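PDB 3NX4: putative oxidoreductase from Salmonella enterica subsp. enterica serovar Typhimurium, which binds NADP and probably catalyses the NADPH-dependent reduction of acryloyl-CoA, as a member of the medium-chain dehydrogenase/reductase family. Local coordinates for residues Phe201-Ala215 and Lys226-Ala238. Numbering follows the deposited sequence.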
# COMPACT_ATOMS: atom_id res chain seq x y z
N PHE A 201 17.16 -12.76 -0.71
CA PHE A 201 15.89 -12.20 -1.18
C PHE A 201 15.57 -12.62 -2.61
O PHE A 201 15.12 -11.80 -3.42
CB PHE A 201 15.91 -10.67 -1.05
CG PHE A 201 15.96 -10.20 0.38
CD1 PHE A 201 17.15 -10.24 1.09
CD2 PHE A 201 14.81 -9.78 1.02
CE1 PHE A 201 17.20 -9.84 2.41
CE2 PHE A 201 14.84 -9.38 2.34
CZ PHE A 201 16.04 -9.41 3.04
N ALA A 202 15.81 -13.89 -2.91
CA ALA A 202 15.75 -14.43 -4.27
C ALA A 202 14.51 -15.29 -4.53
O ALA A 202 13.87 -15.16 -5.57
CB ALA A 202 17.01 -15.23 -4.57
N GLU A 203 14.18 -16.17 -3.59
CA GLU A 203 12.93 -16.93 -3.63
C GLU A 203 12.13 -16.65 -2.37
O GLU A 203 12.71 -16.34 -1.33
CB GLU A 203 13.19 -18.43 -3.76
CG GLU A 203 13.84 -18.85 -5.07
CD GLU A 203 15.35 -18.87 -5.00
OE1 GLU A 203 15.90 -18.84 -3.87
OE2 GLU A 203 16.00 -18.92 -6.07
N SER A 204 10.81 -16.77 -2.44
CA SER A 204 9.97 -16.55 -1.27
C SER A 204 8.60 -17.23 -1.39
O SER A 204 8.11 -17.46 -2.48
CB SER A 204 9.76 -15.05 -1.02
OG SER A 204 9.00 -14.45 -2.05
N ARG A 205 8.02 -17.54 -0.23
CA ARG A 205 6.64 -18.01 -0.15
C ARG A 205 5.73 -16.77 -0.09
O ARG A 205 6.20 -15.65 0.12
CB ARG A 205 6.45 -18.85 1.10
CG ARG A 205 7.45 -19.96 1.29
CD ARG A 205 7.29 -21.02 0.24
NE ARG A 205 8.11 -22.20 0.51
CZ ARG A 205 8.14 -23.28 -0.26
NH1 ARG A 205 7.39 -23.32 -1.35
NH2 ARG A 205 8.91 -24.32 0.05
N PRO A 206 4.41 -16.97 -0.27
CA PRO A 206 3.51 -15.81 -0.19
C PRO A 206 3.60 -15.13 1.16
O PRO A 206 3.52 -13.90 1.23
CB PRO A 206 2.12 -16.43 -0.40
CG PRO A 206 2.42 -17.65 -1.27
CD PRO A 206 3.71 -18.19 -0.72
N LEU A 207 3.77 -15.93 2.21
CA LEU A 207 4.00 -15.43 3.57
C LEU A 207 5.26 -16.08 4.15
O LEU A 207 5.40 -17.30 4.12
CB LEU A 207 2.80 -15.72 4.48
CG LEU A 207 1.50 -14.95 4.22
CD1 LEU A 207 0.44 -15.37 5.24
CD2 LEU A 207 1.72 -13.43 4.27
N GLU A 208 6.16 -15.25 4.67
CA GLU A 208 7.37 -15.71 5.35
C GLU A 208 7.25 -15.34 6.83
O GLU A 208 6.24 -14.76 7.24
CB GLU A 208 8.60 -15.02 4.77
CG GLU A 208 8.87 -15.32 3.29
CD GLU A 208 9.59 -16.63 3.08
OE1 GLU A 208 9.93 -17.28 4.10
OE2 GLU A 208 9.80 -17.02 1.92
N LYS A 209 8.27 -15.63 7.62
CA LYS A 209 8.22 -15.22 9.02
C LYS A 209 8.19 -13.70 9.10
O LYS A 209 8.81 -13.01 8.28
CB LYS A 209 9.40 -15.77 9.82
CG LYS A 209 9.35 -15.34 11.29
CD LYS A 209 10.20 -16.23 12.19
CE LYS A 209 11.68 -15.94 12.06
NZ LYS A 209 12.44 -16.65 13.12
N GLN A 210 7.45 -13.18 10.07
CA GLN A 210 7.31 -11.74 10.25
C GLN A 210 8.57 -11.16 10.84
O GLN A 210 8.92 -11.51 11.97
CB GLN A 210 6.12 -11.43 11.16
CG GLN A 210 4.78 -11.83 10.56
CD GLN A 210 3.62 -11.61 11.51
OE1 GLN A 210 3.37 -10.51 11.99
NE2 GLN A 210 2.91 -12.69 11.81
N LEU A 211 9.22 -10.27 10.10
CA LEU A 211 10.49 -9.67 10.52
C LEU A 211 10.47 -8.15 10.74
O LEU A 211 11.14 -7.64 11.64
CB LEU A 211 11.61 -9.98 9.52
CG LEU A 211 11.82 -11.45 9.13
CD1 LEU A 211 12.90 -11.56 8.05
CD2 LEU A 211 12.16 -12.28 10.36
N TRP A 212 9.74 -7.42 9.89
CA TRP A 212 9.91 -5.97 9.78
C TRP A 212 8.67 -5.16 10.16
O TRP A 212 7.58 -5.46 9.70
CB TRP A 212 10.28 -5.57 8.35
CG TRP A 212 11.23 -6.50 7.67
CD1 TRP A 212 10.99 -7.25 6.55
CD2 TRP A 212 12.59 -6.78 8.06
NE1 TRP A 212 12.12 -8.00 6.23
CE2 TRP A 212 13.11 -7.72 7.14
CE3 TRP A 212 13.40 -6.35 9.11
CZ2 TRP A 212 14.41 -8.22 7.23
CZ3 TRP A 212 14.71 -6.84 9.20
CH2 TRP A 212 15.19 -7.77 8.26
N ALA A 213 8.84 -4.11 10.97
CA ALA A 213 7.75 -3.18 11.26
C ALA A 213 7.55 -2.23 10.07
O ALA A 213 6.43 -1.83 9.75
CB ALA A 213 8.04 -2.38 12.53
N GLY A 214 8.64 -1.88 9.41
CA GLY A 214 8.60 -0.96 8.28
C GLY A 214 9.68 -1.32 7.27
O GLY A 214 10.60 -2.11 7.55
N ALA A 215 9.58 -0.75 6.08
CA ALA A 215 10.59 -0.97 5.08
C ALA A 215 10.64 0.19 4.10
O ALA A 215 9.63 0.81 3.80
CB ALA A 215 10.37 -2.30 4.33
N LYS A 226 9.74 -10.26 -1.54
CA LYS A 226 10.08 -11.01 -0.33
C LYS A 226 9.96 -10.15 0.92
O LYS A 226 9.51 -10.62 1.96
CB LYS A 226 11.47 -11.63 -0.42
CG LYS A 226 11.74 -12.56 0.77
CD LYS A 226 12.68 -13.69 0.41
CE LYS A 226 12.95 -14.56 1.62
NZ LYS A 226 14.10 -15.46 1.40
N VAL A 227 10.40 -8.90 0.82
CA VAL A 227 10.17 -7.95 1.91
C VAL A 227 8.69 -7.88 2.28
O VAL A 227 8.34 -7.92 3.46
CB VAL A 227 10.75 -6.56 1.58
CG1 VAL A 227 10.27 -5.51 2.58
CG2 VAL A 227 12.30 -6.63 1.58
N LEU A 228 7.82 -7.80 1.28
CA LEU A 228 6.38 -7.83 1.56
C LEU A 228 5.96 -9.09 2.32
O LEU A 228 5.15 -9.01 3.23
CB LEU A 228 5.54 -7.70 0.29
CG LEU A 228 5.53 -6.32 -0.36
CD1 LEU A 228 5.02 -6.44 -1.79
CD2 LEU A 228 4.69 -5.35 0.45
N ALA A 229 6.53 -10.24 1.95
CA ALA A 229 6.19 -11.51 2.60
C ALA A 229 6.70 -11.61 4.04
O ALA A 229 6.25 -12.47 4.82
CB ALA A 229 6.72 -12.71 1.76
N GLN A 230 7.63 -10.72 4.39
CA GLN A 230 8.28 -10.69 5.70
C GLN A 230 7.78 -9.59 6.63
O GLN A 230 8.34 -9.38 7.72
CB GLN A 230 9.79 -10.48 5.51
CG GLN A 230 10.54 -11.67 4.89
CD GLN A 230 11.99 -11.36 4.57
OE1 GLN A 230 12.37 -10.20 4.40
NE2 GLN A 230 12.82 -12.40 4.47
N MSE A 231 6.77 -8.83 6.21
CA MSE A 231 6.28 -7.72 7.03
C MSE A 231 5.51 -8.19 8.26
O MSE A 231 4.71 -9.14 8.18
CB MSE A 231 5.39 -6.77 6.20
CG MSE A 231 6.09 -6.16 4.99
SE MSE A 231 7.76 -5.21 5.44
CE MSE A 231 7.10 -3.97 6.78
N ASN A 232 5.73 -7.52 9.38
CA ASN A 232 4.89 -7.73 10.55
C ASN A 232 3.44 -7.41 10.20
O ASN A 232 3.16 -6.60 9.32
CB ASN A 232 5.30 -6.79 11.69
CG ASN A 232 6.64 -7.15 12.31
OD1 ASN A 232 7.21 -8.22 12.07
ND2 ASN A 232 7.14 -6.25 13.15
N TYR A 233 2.50 -8.02 10.92
CA TYR A 233 1.11 -7.61 10.82
C TYR A 233 0.97 -6.08 11.01
O TYR A 233 1.50 -5.52 11.98
CB TYR A 233 0.30 -8.36 11.87
CG TYR A 233 -1.18 -8.15 11.71
CD1 TYR A 233 -1.80 -7.01 12.22
CD2 TYR A 233 -1.96 -9.09 11.04
CE1 TYR A 233 -3.16 -6.82 12.07
CE2 TYR A 233 -3.33 -8.91 10.90
CZ TYR A 233 -3.92 -7.77 11.42
OH TYR A 233 -5.28 -7.57 11.27
N GLY A 234 0.28 -5.41 10.09
CA GLY A 234 0.12 -3.96 10.15
C GLY A 234 1.36 -3.16 9.74
O GLY A 234 1.40 -1.94 9.88
N GLY A 235 2.37 -3.84 9.23
CA GLY A 235 3.60 -3.18 8.78
C GLY A 235 3.39 -2.32 7.55
O GLY A 235 2.38 -2.45 6.85
N CYS A 236 4.33 -1.42 7.27
CA CYS A 236 4.27 -0.56 6.09
C CYS A 236 5.56 -0.59 5.27
O CYS A 236 6.65 -0.43 5.81
CB CYS A 236 3.98 0.89 6.51
SG CYS A 236 3.94 2.09 5.10
N VAL A 237 5.42 -0.77 3.97
CA VAL A 237 6.55 -0.63 3.07
C VAL A 237 6.40 0.65 2.26
O VAL A 237 5.40 0.85 1.58
CB VAL A 237 6.61 -1.79 2.06
CG1 VAL A 237 7.83 -1.59 1.13
CG2 VAL A 237 6.67 -3.12 2.77
N ALA A 238 7.41 1.53 2.34
CA ALA A 238 7.48 2.69 1.45
C ALA A 238 8.35 2.30 0.25
O ALA A 238 9.53 1.99 0.40
CB ALA A 238 8.07 3.91 2.19
O HOH W 1 12.11 -15.23 5.06
O HOH W 2 8.36 -9.40 14.29
O HOH W 3 10.56 -6.03 13.71
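The Q230 side chain runs alongside the W212 indole, and NE1 donates to Q230 OE1 at 2.9 Å, a bond in the ring plane that meets the amide oxygen from above its carbonyl plane. CE2 of F201 reaches the same oxygen, its ring 80° from the amide plane, while L211 CB sits over one face of the indole. The backbone oxygen of Q230 is gripped twice: L211 N (2.7 Å) and W212 N arrive from opposite faces of its carbonyl plane. Beside them the selenium of M231, a selenomethionine, makes a Met-aromatic contact at the indole edge; bends at chi2 and chi3 (both -55°) curl its CE back to W212 O, 3.3 Å away. The Q210 chain, extended beyond CG, brings OE1 to Y233 N (2.8 Å). E208 N donates to A229 O (2.8 Å), and E208 OE2 accepts from R205 N. K226 runs past S204 so that NZ meets E203 O almost head-on at 3.2 Å; its stronger partner is E200 O. W212 pairs parallel with M231; after the type II turn N232-G235, residues 235-238 run parallel to 214-215, A238 N to A215 O being 2.8 Å. This is a beta-alpha-beta crossover of the Rossmann domain: helix 221-229 links adjacent strands 212-217 and 235-239, with strand 150-152 flanking the former, strand 261-264 the latter, and helix 253-258 packing on P206 and L207.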